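PDB 2FJC: antigen TpF1 from Treponema pallidum, which belongs to the Dps family of mini-ferritins, binds ferric iron, probably oxidises iron for storage in its protein shell, and may also play a structural role in the outer membrane. Local coordinates for residues I30-Y35 / A104-D109; L25-I30 / S87-E92. All blocks are in the same frame, centred on the assembly; numbering follows the deposited sequence.

Contact 1: I30-Y35 / A104-D109; sequences IKLHNY and ARVKRD
K31 and D109 meet tip to tip across two nearly antiparallel helices. The short axes through 30-35 and 104-109 approach to 11.2 Å at 166°. K31, Y35 and R105 reach across with long side chains, and L32 meets V106 through methyls.

K31 starts from a CB that points toward 104-109. CG lies anti to the backbone N (chi1 -167°), and the chain stays extended beyond it. K31 CD comes within 3.4 Å of D109 OD2, and CE passes the same oxygen. K31 NZ then donates to D109 OD2 at 2.7 Å, on the syn lone pair, in a salt bridge. NZ also donates to A90 O in the loop before strand 97-98.

Y35 lies one turn further along. The ring of Y35 slides past V106, with Y35 CD2 3.5 Å from V106 CG1; the two side chains run in opposite directions. The side chains of Y35 and R105 cross at about a right angle, and Y35 OH sits 3.4 Å from R105 CD. This is packing against the aliphatic part of R105. The polar ends of both residues go to E92. L32 CD2 lies 3.8 Å from V106 CG1, and V106 also packs on L150 of helix 130-154.

The chemistry is divided. L32, Y35 and V106 form an apolar patch, while K31 and D109 pair their charges beside it. K31 NZ is held by a carboxylate and a backbone carbonyl, which would favour its protonated form. The contact thus ties helix 8-38 to helix 99-127 by both packing and charge.

Contact 2: L25-I30 / S87-E92; sequences LGVLYI and SGIAEE
V27 packs against S87, I89 and E91, and its two methyls divide the work. CG1 lies anti to the backbone N (chi1 171°). V27 CG1 rests 3.6 Å from I89 O and 3.9 Å from I89 CG2, with E91 CG close by. V27 CG2 turns to S87 and stands 3.4 Å from S87 OG. L28 adds a looser contact, CG to I89 CD1 at 4.2 Å. No hydrogen bond joins 25-30 to 87-92.

Polar bonds around this packing hold the loop. S87 OG accepts from I89 N at 3.0 Å, which makes an ST turn just after helix 80-86. D24 binds both S87 OG and G88 N, so helix 8-38 grips the start of the loop one turn before V27. At the other end, the E91 carboxylate accepts from M80 N and A81 N of a second subunit. V27 itself packs on M80 of that subunit. L28 faces inward, onto V58 of helix 44-71 and onto F110 and L113 of helix 99-127.

Segment 87-92 belongs to the long crossover between the second and third long helices of the ferritin-like four-helix bundle. The short helix 80-86 within this connection is a hallmark of the Dps family.

Contacts 1 and 2 follow each other along helix 8-38, share I30, and have centres 8 Å apart. E92 of contact 2 joins them directly. E92 OE1 is 2.7 Å from Y35 OH, a probable hydrogen bond, and 2.7 Å from R105 NH1, a salt bridge. K31 NZ also packs 3.8 Å from I89 CG2. The loop thus lies across the side chains that link helices 8-38 and 99-127. Both contacts touch a second subunit. The side chain of L32 in contact 1 is about 10 Å from a bound iron(III) ion; in this structure D63 and E67 are iron ligands. H33 of contact 1 packs on D63 of the second subunit, consistent with the iron site at the subunit interface found in Dps proteins.

Contact 1: I30-Y35 / A104-D109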
loop_
_atom_site.group_PDB
_atom_site.type_symbol
_atom_site.label_atom_id
_atom_site.label_comp_id
_atom_site.label_asym_id
_atom_site.label_seq_id
_atom_site.Cartn_x
_atom_site.Cartn_y
_atom_site.Cartn_z
ATOM N N ILE B 30 -29.864 -2.530 11.739
ATOM C CA ILE B 30 -30.820 -2.834 10.705
ATOM C C ILE B 30 -31.644 -1.612 10.315
ATOM O O ILE B 30 -32.000 -1.441 9.147
ATOM C CB ILE B 30 -31.702 -4.002 11.148
ATOM C CG1 ILE B 30 -30.853 -5.275 11.098
ATOM C CG2 ILE B 30 -32.934 -4.126 10.254
ATOM C CD1 ILE B 30 -31.560 -6.487 11.612
ATOM N N LYS B 31 -31.913 -0.749 11.285
ATOM C CA LYS B 31 -32.678 0.454 11.029
ATOM C C LYS B 31 -31.905 1.318 10.042
ATOM O O LYS B 31 -32.483 1.912 9.132
ATOM C CB LYS B 31 -32.902 1.198 12.346
ATOM C CG LYS B 31 -33.932 2.305 12.303
ATOM C CD LYS B 31 -34.269 2.762 13.727
ATOM C CE LYS B 31 -35.270 3.906 13.726
ATOM N NZ LYS B 31 -35.592 4.352 15.100
ATOM N N LEU B 32 -30.591 1.383 10.219
ATOM C CA LEU B 32 -29.753 2.184 9.341
ATOM C C LEU B 32 -29.778 1.626 7.921
ATOM O O LEU B 32 -29.671 2.377 6.953
ATOM C CB LEU B 32 -28.319 2.230 9.871
ATOM C CG LEU B 32 -28.137 3.099 11.115
ATOM C CD1 LEU B 32 -26.759 2.867 11.715
ATOM C CD2 LEU B 32 -28.336 4.563 10.738
ATOM N N HIS B 33 -29.910 0.311 7.789
ATOM C CA HIS B 33 -29.975 -0.272 6.458
ATOM C C HIS B 33 -31.282 0.176 5.828
ATOM O O HIS B 33 -31.333 0.479 4.636
ATOM C CB HIS B 33 -29.927 -1.803 6.497
ATOM C CG HIS B 33 -28.541 -2.362 6.585
ATOM N ND1 HIS B 33 -27.796 -2.341 7.745
ATOM C CD2 HIS B 33 -27.757 -2.949 5.647
ATOM C CE1 HIS B 33 -26.616 -2.889 7.518
ATOM N NE2 HIS B 33 -26.565 -3.267 6.252
ATOM N N ASN B 34 -32.335 0.224 6.635
ATOM C CA ASN B 34 -33.634 0.648 6.150
ATOM C C ASN B 34 -33.486 2.012 5.471
ATOM O O ASN B 34 -33.871 2.172 4.320
ATOM C CB ASN B 34 -34.620 0.747 7.310
ATOM C CG ASN B 34 -36.050 0.884 6.844
ATOM O OD1 ASN B 34 -36.352 1.687 5.972
ATOM N ND2 ASN B 34 -36.939 0.106 7.432
ATOM N N TYR B 35 -32.919 2.992 6.171
ATOM C CA TYR B 35 -32.742 4.313 5.577
ATOM C C TYR B 35 -31.789 4.240 4.396
ATOM O O TYR B 35 -31.996 4.886 3.371
ATOM C CB TYR B 35 -32.203 5.303 6.607
ATOM C CG TYR B 35 -33.093 5.427 7.818
ATOM C CD1 TYR B 35 -34.479 5.507 7.678
ATOM C CD2 TYR B 35 -32.554 5.458 9.106
ATOM C CE1 TYR B 35 -35.300 5.608 8.775
ATOM C CE2 TYR B 35 -33.374 5.567 10.218
ATOM C CZ TYR B 35 -34.750 5.638 10.048
ATOM O OH TYR B 35 -35.567 5.721 11.159
ATOM N N ALA B 104 -32.890 12.963 10.571
ATOM C CA ALA B 104 -33.408 13.464 11.837
ATOM C C ALA B 104 -33.651 12.296 12.775
ATOM O O ALA B 104 -33.436 12.398 13.980
ATOM C CB ALA B 104 -34.699 14.239 11.622
ATOM N N ARG B 105 -34.099 11.182 12.213
ATOM C CA ARG B 105 -34.354 10.007 13.029
ATOM C C ARG B 105 -33.070 9.346 13.527
ATOM O O ARG B 105 -33.015 8.926 14.684
ATOM C CB ARG B 105 -35.221 8.998 12.271
ATOM C CG ARG B 105 -36.594 9.544 11.981
ATOM C CD ARG B 105 -37.481 8.581 11.229
ATOM N NE ARG B 105 -38.637 9.291 10.689
ATOM C CZ ARG B 105 -39.567 8.743 9.916
ATOM N NH1 ARG B 105 -39.498 7.459 9.586
ATOM N NH2 ARG B 105 -40.554 9.492 9.449
ATOM N N VAL B 106 -32.034 9.250 12.691
ATOM C CA VAL B 106 -30.810 8.632 13.191
ATOM C C VAL B 106 -30.181 9.565 14.228
ATOM O O VAL B 106 -29.612 9.105 15.203
ATOM C CB VAL B 106 -29.769 8.292 12.064
ATOM C CG1 VAL B 106 -30.477 7.736 10.860
ATOM C CG2 VAL B 106 -28.935 9.494 11.711
ATOM N N LYS B 107 -30.297 10.874 14.027
ATOM C CA LYS B 107 -29.742 11.816 14.988
ATOM C C LYS B 107 -30.419 11.574 16.338
ATOM O O LYS B 107 -29.772 11.560 17.386
ATOM C CB LYS B 107 -29.990 13.259 14.536
ATOM C CG LYS B 107 -29.506 14.320 15.519
ATOM C CD LYS B 107 -29.604 15.709 14.921
ATOM C CE LYS B 107 -29.011 16.770 15.833
ATOM N NZ LYS B 107 -29.865 17.006 17.016
ATOM N N ARG B 108 -31.727 11.364 16.297
ATOM C CA ARG B 108 -32.510 11.128 17.498
ATOM C C ARG B 108 -32.048 9.839 18.187
ATOM O O ARG B 108 -31.878 9.805 19.414
ATOM C CB ARG B 108 -33.991 11.040 17.120
ATOM C CG ARG B 108 -34.976 11.376 18.229
ATOM C CD ARG B 108 -36.417 11.424 17.685
ATOM N NE ARG B 108 -36.527 12.355 16.563
ATOM C CZ ARG B 108 -37.373 12.208 15.541
ATOM N NH1 ARG B 108 -38.195 11.159 15.498
ATOM N NH2 ARG B 108 -37.382 13.096 14.546
ATOM N N ASP B 109 -31.840 8.784 17.399
ATOM C CA ASP B 109 -31.389 7.511 17.953
ATOM C C ASP B 109 -29.957 7.613 18.489
ATOM O O ASP B 109 -29.611 6.993 19.503
ATOM C CB ASP B 109 -31.476 6.391 16.906
ATOM C CG ASP B 109 -32.909 5.956 16.629
ATOM O OD1 ASP B 109 -33.778 6.167 17.502
ATOM O OD2 ASP B 109 -33.170 5.388 15.542
#

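Contact 2: L25-I30 / S87-E92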
loop_
_atom_site.group_PDB
_atom_site.type_symbol
_atom_site.label_atom_id
_atom_site.label_comp_id
_atom_site.label_asym_id
_atom_site.label_seq_id
_atom_site.Cartn_x
_atom_site.Cartn_y
_atom_site.Cartn_z
ATOM N N LEU B 25 -27.878 -1.377 19.637
ATOM C CA LEU B 25 -26.969 -1.305 18.501
ATOM C C LEU B 25 -27.454 -2.260 17.418
ATOM O O LEU B 25 -27.465 -1.911 16.235
ATOM C CB LEU B 25 -25.544 -1.685 18.920
ATOM C CG LEU B 25 -24.523 -0.581 19.233
ATOM C CD1 LEU B 25 -25.167 0.791 19.291
ATOM C CD2 LEU B 25 -23.842 -0.908 20.544
ATOM N N GLY B 26 -27.858 -3.458 17.832
ATOM C CA GLY B 26 -28.345 -4.443 16.882
ATOM C C GLY B 26 -29.532 -3.903 16.110
ATOM O O GLY B 26 -29.592 -4.000 14.884
ATOM N N VAL B 27 -30.479 -3.316 16.835
ATOM C CA VAL B 27 -31.667 -2.755 16.217
ATOM C C VAL B 27 -31.306 -1.583 15.298
ATOM O O VAL B 27 -31.824 -1.471 14.192
ATOM C CB VAL B 27 -32.677 -2.286 17.296
ATOM C CG1 VAL B 27 -33.802 -1.508 16.654
ATOM C CG2 VAL B 27 -33.248 -3.499 18.032
ATOM N N LEU B 28 -30.406 -0.721 15.755
ATOM C CA LEU B 28 -29.992 0.431 14.968
ATOM C C LEU B 28 -29.320 -0.007 13.674
ATOM O O LEU B 28 -29.493 0.621 12.627
ATOM C CB LEU B 28 -29.004 1.278 15.753
ATOM C CG LEU B 28 -29.183 2.785 15.688
ATOM C CD1 LEU B 28 -27.876 3.421 16.094
ATOM C CD2 LEU B 28 -29.604 3.231 14.302
ATOM N N TYR B 29 -28.536 -1.074 13.764
ATOM C CA TYR B 29 -27.817 -1.610 12.626
ATOM C C TYR B 29 -28.755 -1.866 11.458
ATOM O O TYR B 29 -28.483 -1.468 10.323
ATOM C CB TYR B 29 -27.122 -2.913 13.008
ATOM C CG TYR B 29 -26.332 -3.532 11.877
ATOM C CD1 TYR B 29 -25.181 -2.920 11.385
ATOM C CD2 TYR B 29 -26.734 -4.738 11.301
ATOM C CE1 TYR B 29 -24.444 -3.494 10.347
ATOM C CE2 TYR B 29 -26.008 -5.324 10.263
ATOM C CZ TYR B 29 -24.865 -4.699 9.789
ATOM O OH TYR B 29 -24.156 -5.276 8.760
ATOM N N ILE B 30 -29.864 -2.530 11.739
ATOM C CA ILE B 30 -30.820 -2.834 10.705
ATOM C C ILE B 30 -31.644 -1.612 10.315
ATOM O O ILE B 30 -32.000 -1.441 9.147
ATOM C CB ILE B 30 -31.702 -4.002 11.148
ATOM C CG1 ILE B 30 -30.853 -5.275 11.098
ATOM C CG2 ILE B 30 -32.934 -4.126 10.254
ATOM C CD1 ILE B 30 -31.560 -6.487 11.612
ATOM N N SER B 87 -34.280 -3.831 23.500
ATOM C CA SER B 87 -34.084 -2.537 22.867
ATOM C C SER B 87 -35.072 -1.430 23.190
ATOM O O SER B 87 -36.279 -1.653 23.266
ATOM C CB SER B 87 -34.026 -2.703 21.350
ATOM O OG SER B 87 -33.688 -1.478 20.729
ATOM N N GLY B 88 -34.533 -0.227 23.365
ATOM C CA GLY B 88 -35.350 0.932 23.635
ATOM C C GLY B 88 -35.478 1.726 22.349
ATOM O O GLY B 88 -35.993 2.844 22.343
ATOM N N ILE B 89 -34.999 1.151 21.251
ATOM C CA ILE B 89 -35.074 1.809 19.958
ATOM C C ILE B 89 -36.151 1.164 19.095
ATOM O O ILE B 89 -36.170 -0.053 18.887
ATOM C CB ILE B 89 -33.726 1.747 19.210
ATOM C CG1 ILE B 89 -32.686 2.593 19.945
ATOM C CG2 ILE B 89 -33.893 2.258 17.791
ATOM C CD1 ILE B 89 -31.332 2.596 19.290
ATOM N N ALA B 90 -37.054 1.995 18.594
ATOM C CA ALA B 90 -38.135 1.511 17.759
ATOM C C ALA B 90 -37.620 1.237 16.350
ATOM O O ALA B 90 -36.801 1.994 15.813
ATOM C CB ALA B 90 -39.258 2.549 17.718
ATOM N N GLU B 91 -38.100 0.151 15.756
ATOM C CA GLU B 91 -37.707 -0.199 14.401
ATOM C C GLU B 91 -38.449 0.689 13.407
ATOM O O GLU B 91 -39.538 1.176 13.696
ATOM C CB GLU B 91 -38.013 -1.672 14.120
ATOM C CG GLU B 91 -37.209 -2.629 14.985
ATOM C CD GLU B 91 -37.096 -4.007 14.375
ATOM O OE1 GLU B 91 -38.130 -4.688 14.227
ATOM O OE2 GLU B 91 -35.966 -4.411 14.034
ATOM N N GLU B 92 -37.842 0.918 12.247
ATOM C CA GLU B 92 -38.450 1.735 11.211
ATOM C C GLU B 92 -39.394 0.837 10.427
ATOM O O GLU B 92 -38.967 -0.124 9.794
ATOM C CB GLU B 92 -37.382 2.307 10.280
ATOM C CG GLU B 92 -37.941 3.234 9.236
ATOM C CD GLU B 92 -38.719 4.385 9.848
ATOM O OE1 GLU B 92 -38.087 5.315 10.395
ATOM O OE2 GLU B 92 -39.969 4.353 9.795
#